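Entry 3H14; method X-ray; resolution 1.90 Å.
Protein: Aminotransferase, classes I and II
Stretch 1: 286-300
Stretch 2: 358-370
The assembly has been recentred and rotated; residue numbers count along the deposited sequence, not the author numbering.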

# COMPACT_ATOMS: atom_id res chain seq x y z
N ASP A 286 17.05 3.16 -6.15
CA ASP A 286 17.80 4.32 -6.70
C ASP A 286 16.97 5.03 -7.76
O ASP A 286 16.96 6.26 -7.84
CB ASP A 286 19.16 3.90 -7.32
CG ASP A 286 20.15 3.38 -6.29
OD1 ASP A 286 20.04 3.72 -5.08
OD2 ASP A 286 21.04 2.58 -6.68
N VAL A 287 16.25 4.26 -8.57
CA VAL A 287 15.35 4.83 -9.53
C VAL A 287 14.23 5.63 -8.85
O VAL A 287 13.94 6.75 -9.21
CB VAL A 287 14.77 3.76 -10.46
CG1 VAL A 287 13.72 4.35 -11.32
CG2 VAL A 287 15.91 3.15 -11.34
N TYR A 288 13.61 5.05 -7.82
CA TYR A 288 12.58 5.79 -7.10
C TYR A 288 13.15 7.07 -6.48
O TYR A 288 12.49 8.10 -6.50
CB TYR A 288 11.95 4.95 -5.98
CG TYR A 288 11.32 3.63 -6.37
CD1 TYR A 288 10.64 3.47 -7.55
CD2 TYR A 288 11.36 2.55 -5.51
CE1 TYR A 288 10.07 2.24 -7.87
CE2 TYR A 288 10.79 1.35 -5.82
CZ TYR A 288 10.14 1.20 -6.98
OH TYR A 288 9.59 -0.02 -7.31
N LYS A 289 14.37 7.00 -5.93
CA LYS A 289 15.01 8.17 -5.32
C LYS A 289 15.17 9.28 -6.34
O LYS A 289 14.88 10.45 -6.05
CB LYS A 289 16.34 7.79 -4.66
CG LYS A 289 16.14 7.05 -3.37
CD LYS A 289 17.31 6.23 -2.95
CE LYS A 289 17.20 5.85 -1.49
NZ LYS A 289 18.33 4.96 -1.12
N ALA A 290 15.59 8.92 -7.55
CA ALA A 290 15.78 9.88 -8.64
C ALA A 290 14.45 10.48 -9.10
O ALA A 290 14.36 11.69 -9.34
CB ALA A 290 16.52 9.20 -9.84
N ASN A 291 13.42 9.64 -9.19
CA ASN A 291 12.11 10.11 -9.64
C ASN A 291 11.45 11.05 -8.65
O ASN A 291 10.79 12.00 -9.07
CB ASN A 291 11.15 8.94 -9.85
CG ASN A 291 11.60 8.01 -10.96
OD1 ASN A 291 12.59 8.29 -11.66
ND2 ASN A 291 10.89 6.90 -11.11
N ARG A 292 11.62 10.74 -7.37
CA ARG A 292 11.05 11.53 -6.25
C ARG A 292 11.65 12.93 -6.27
O ARG A 292 10.93 13.94 -6.18
CB ARG A 292 11.38 10.83 -4.92
CG ARG A 292 10.86 11.52 -3.67
CD ARG A 292 10.96 10.62 -2.49
NE ARG A 292 10.65 11.29 -1.25
CZ ARG A 292 11.54 11.90 -0.48
NH1 ARG A 292 12.83 11.95 -0.82
NH2 ARG A 292 11.14 12.47 0.66
N LYS A 293 12.97 12.97 -6.45
CA LYS A 293 13.72 14.22 -6.59
C LYS A 293 13.10 15.07 -7.71
O LYS A 293 12.81 16.23 -7.52
CB LYS A 293 15.21 13.90 -6.81
CG LYS A 293 16.27 15.06 -6.60
CD LYS A 293 17.68 14.53 -6.73
CE LYS A 293 18.79 15.58 -6.55
NZ LYS A 293 19.44 15.49 -5.19
N LEU A 294 12.88 14.47 -8.88
CA LEU A 294 12.16 15.09 -10.00
C LEU A 294 10.75 15.55 -9.69
O LEU A 294 10.34 16.67 -10.07
CB LEU A 294 12.07 14.10 -11.16
CG LEU A 294 12.74 14.34 -12.52
CD1 LEU A 294 14.02 15.21 -12.49
CD2 LEU A 294 13.00 12.99 -13.14
N MSE A 295 9.95 14.70 -9.04
CA MSE A 295 8.59 15.10 -8.65
C MSE A 295 8.59 16.34 -7.73
O MSE A 295 7.80 17.28 -7.92
CB MSE A 295 7.86 13.95 -7.94
CG MSE A 295 7.63 12.69 -8.81
SE MSE A 295 6.49 12.94 -10.29
CE MSE A 295 4.73 12.61 -9.42
N LEU A 296 9.46 16.31 -6.74
CA LEU A 296 9.54 17.38 -5.72
C LEU A 296 9.96 18.72 -6.32
O LEU A 296 9.37 19.76 -5.97
CB LEU A 296 10.47 16.97 -4.58
CG LEU A 296 9.76 15.98 -3.67
CD1 LEU A 296 10.71 15.26 -2.78
CD2 LEU A 296 8.67 16.69 -2.84
N GLU A 297 10.91 18.69 -7.25
CA GLU A 297 11.28 19.89 -8.03
C GLU A 297 10.21 20.37 -9.02
O GLU A 297 9.91 21.57 -9.10
CB GLU A 297 12.63 19.67 -8.77
N ARG A 298 9.62 19.46 -9.80
CA ARG A 298 8.88 19.87 -11.00
C ARG A 298 7.36 20.01 -10.85
O ARG A 298 6.72 20.74 -11.59
CB ARG A 298 9.26 18.95 -12.17
CG ARG A 298 10.78 18.95 -12.46
CD ARG A 298 11.19 18.30 -13.86
NE ARG A 298 10.44 18.90 -14.97
CZ ARG A 298 10.20 18.32 -16.15
NH1 ARG A 298 10.68 17.12 -16.44
NH2 ARG A 298 9.47 18.96 -17.03
N LEU A 299 6.76 19.30 -9.91
CA LEU A 299 5.32 19.39 -9.74
C LEU A 299 4.88 20.80 -9.32
O LEU A 299 3.91 21.30 -9.83
CB LEU A 299 4.82 18.36 -8.73
CG LEU A 299 4.72 16.91 -9.19
CD1 LEU A 299 4.26 16.09 -8.01
CD2 LEU A 299 3.78 16.77 -10.37
N PRO A 300 5.59 21.42 -8.37
CA PRO A 300 5.22 22.82 -8.03
C PRO A 300 5.24 23.74 -9.24
O PRO A 300 4.28 24.49 -9.47
CB PRO A 300 6.30 23.24 -7.02
CG PRO A 300 6.85 21.98 -6.49
CD PRO A 300 6.74 20.96 -7.58
N ARG A 358 -3.74 11.44 -6.87
CA ARG A 358 -2.55 10.67 -6.53
C ARG A 358 -1.71 10.47 -7.79
O ARG A 358 -2.22 10.02 -8.79
CB ARG A 358 -2.91 9.31 -5.94
CG ARG A 358 -1.72 8.60 -5.34
CD ARG A 358 -1.93 7.11 -5.09
NE ARG A 358 -1.98 6.34 -6.34
CZ ARG A 358 -2.22 5.02 -6.38
NH1 ARG A 358 -2.40 4.34 -5.26
NH2 ARG A 358 -2.28 4.39 -7.53
N PHE A 359 -0.42 10.80 -7.72
CA PHE A 359 0.55 10.47 -8.76
C PHE A 359 1.34 9.29 -8.27
O PHE A 359 1.67 9.23 -7.10
CB PHE A 359 1.53 11.62 -8.98
CG PHE A 359 0.90 12.89 -9.42
CD1 PHE A 359 0.79 13.18 -10.79
CD2 PHE A 359 0.40 13.79 -8.49
CE1 PHE A 359 0.21 14.36 -11.22
CE2 PHE A 359 -0.18 14.99 -8.91
CZ PHE A 359 -0.28 15.28 -10.26
N SER A 360 1.70 8.39 -9.17
CA SER A 360 2.64 7.32 -8.88
C SER A 360 3.91 7.59 -9.67
O SER A 360 3.83 7.98 -10.81
CB SER A 360 2.05 5.94 -9.25
OG SER A 360 3.09 4.94 -9.09
N TYR A 361 5.07 7.41 -9.06
CA TYR A 361 6.33 7.56 -9.78
C TYR A 361 7.12 6.24 -9.83
O TYR A 361 8.33 6.24 -9.85
CB TYR A 361 7.14 8.75 -9.23
CG TYR A 361 7.45 8.80 -7.75
CD1 TYR A 361 6.68 9.55 -6.86
CD2 TYR A 361 8.55 8.13 -7.24
CE1 TYR A 361 6.98 9.57 -5.50
CE2 TYR A 361 8.85 8.16 -5.90
CZ TYR A 361 8.07 8.91 -5.04
OH TYR A 361 8.40 8.91 -3.70
N ALA A 362 6.40 5.13 -9.93
CA ALA A 362 6.99 3.79 -9.90
C ALA A 362 7.61 3.37 -11.24
O ALA A 362 8.30 2.36 -11.29
CB ALA A 362 5.95 2.78 -9.46
N ARG A 363 7.46 4.17 -12.29
CA ARG A 363 8.06 3.88 -13.60
C ARG A 363 9.51 4.36 -13.78
O ARG A 363 10.09 4.97 -12.89
CB ARG A 363 7.16 4.46 -14.69
CG ARG A 363 5.74 3.82 -14.79
CD ARG A 363 5.81 2.45 -15.40
NE ARG A 363 4.55 1.70 -15.38
CZ ARG A 363 3.91 1.27 -16.47
NH1 ARG A 363 4.37 1.54 -17.69
NH2 ARG A 363 2.78 0.58 -16.34
N ALA A 364 10.12 4.03 -14.94
CA ALA A 364 11.49 4.43 -15.25
C ALA A 364 11.66 5.95 -15.17
O ALA A 364 10.71 6.69 -15.42
CB ALA A 364 11.88 3.96 -16.68
N THR A 365 12.87 6.42 -14.88
CA THR A 365 13.10 7.85 -14.73
C THR A 365 12.78 8.61 -16.02
O THR A 365 12.21 9.70 -15.99
CB THR A 365 14.52 8.11 -14.24
OG1 THR A 365 14.68 7.45 -12.98
CG2 THR A 365 14.83 9.59 -14.13
N ALA A 366 13.11 8.02 -17.17
CA ALA A 366 12.76 8.65 -18.47
C ALA A 366 11.25 8.85 -18.65
O ALA A 366 10.79 9.85 -19.23
CB ALA A 366 13.32 7.80 -19.62
N ASP A 367 10.46 7.89 -18.18
CA ASP A 367 8.99 8.02 -18.20
C ASP A 367 8.52 9.19 -17.30
O ASP A 367 7.61 9.91 -17.64
CB ASP A 367 8.32 6.74 -17.68
CG ASP A 367 8.34 5.61 -18.68
OD1 ASP A 367 9.29 5.56 -19.47
OD2 ASP A 367 7.41 4.77 -18.64
N ILE A 368 9.10 9.31 -16.11
CA ILE A 368 8.76 10.39 -15.16
C ILE A 368 9.16 11.74 -15.77
O ILE A 368 8.37 12.67 -15.79
CB ILE A 368 9.41 10.15 -13.78
CG1 ILE A 368 8.82 8.90 -13.09
CG2 ILE A 368 9.29 11.37 -12.87
CD1 ILE A 368 7.39 8.55 -13.44
N GLU A 369 10.39 11.83 -16.29
CA GLU A 369 10.81 13.04 -16.98
C GLU A 369 9.81 13.40 -18.06
O GLU A 369 9.37 14.53 -18.14
CB GLU A 369 12.21 12.87 -17.58
CG GLU A 369 13.31 12.85 -16.54
CD GLU A 369 14.74 12.63 -17.10
OE1 GLU A 369 14.89 11.98 -18.17
OE2 GLU A 369 15.72 13.08 -16.42
N GLU A 370 9.46 12.43 -18.90
CA GLU A 370 8.45 12.63 -19.93
C GLU A 370 7.08 13.04 -19.39
O GLU A 370 6.40 13.94 -19.95
CB GLU A 370 8.33 11.37 -20.80
CG GLU A 370 7.35 11.46 -21.96
CD GLU A 370 7.78 12.43 -23.06
OE1 GLU A 370 9.00 12.56 -23.30
OE2 GLU A 370 6.88 13.05 -23.66

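Asn291, buried on the helix of the first stretch, holds the contact together with both ends of its carboxamide. Its ND2 donates to Tyr361 O at 2.9 Å, a nearly straight bond, and to Arg363 O at 2.7 Å, a more bent one, so the two amide hydrogens satisfy two carbonyls of the loop that joins strand 358-360 to helix 365-370. On the other side of the amide, Thr365 OG1 donates to Asn291 OD1 at 2.6 Å. One side chain thus ties down the loop and the first turn of the following helix, for which Ala364 is the N-cap residue. Asn291 OD1 also lies 3.2 Å from Val287 O, but both atoms are acceptors and no bond forms between them. Further along the helices, Arg298 NH1 donates a weak hydrogen bond to Glu369 O at 3.4 Å.

Helix 286-300 and helix 365-370 run nearly parallel, at 11°, with their axes 9.6 Å apart at closest approach; the CA atoms of Asn291 and Thr365 come within 5.7 Å. Thr365 packs as a knob among Val287, Ala290, Asn291 and Leu294, its hydroxyl bonded to Asn291 while its methyl, CG2, lies 4.0 Å from Leu294 CD2. That same leucine methyl meets the aliphatic part of Glu369, with Leu294 CD2 3.4 Å from Glu369 CG, and touches Ile368, with Leu294 CD2 4.1 Å from Ile368 CG2.

Tyr361 has the largest area covered by the opposing stretch. Its ring packs against the helix, with Arg292 CA over one face and Met295 CG 3.8 Å from Tyr361 CD1. Tyr361 OH comes within 3.3 Å of Arg292 CD, a contact with carbon; the hydroxyl finds its hydrogen bonding elsewhere in the structure. Tyr288 adds its own ring, whose edge faces the loop: Tyr288 CE1 stands 3.9 Å from Ala362 O and 4.4 Å from Ala362 CB.

Met295, a selenomethionine, connects the strand to the second helix. Its CE presses against Phe359 CB at 3.4 Å, while its SE lies 4.1 Å from Ile368 CG2, bringing flexible apolar surface to both. Beyond it, Leu299 CD2 sits over one face of the Phe359 ring, 4.3 Å from Phe359 CZ. The polar bonds of Asn291 are therefore flanked by apolar packing, and the two stretches together bury 768 Å².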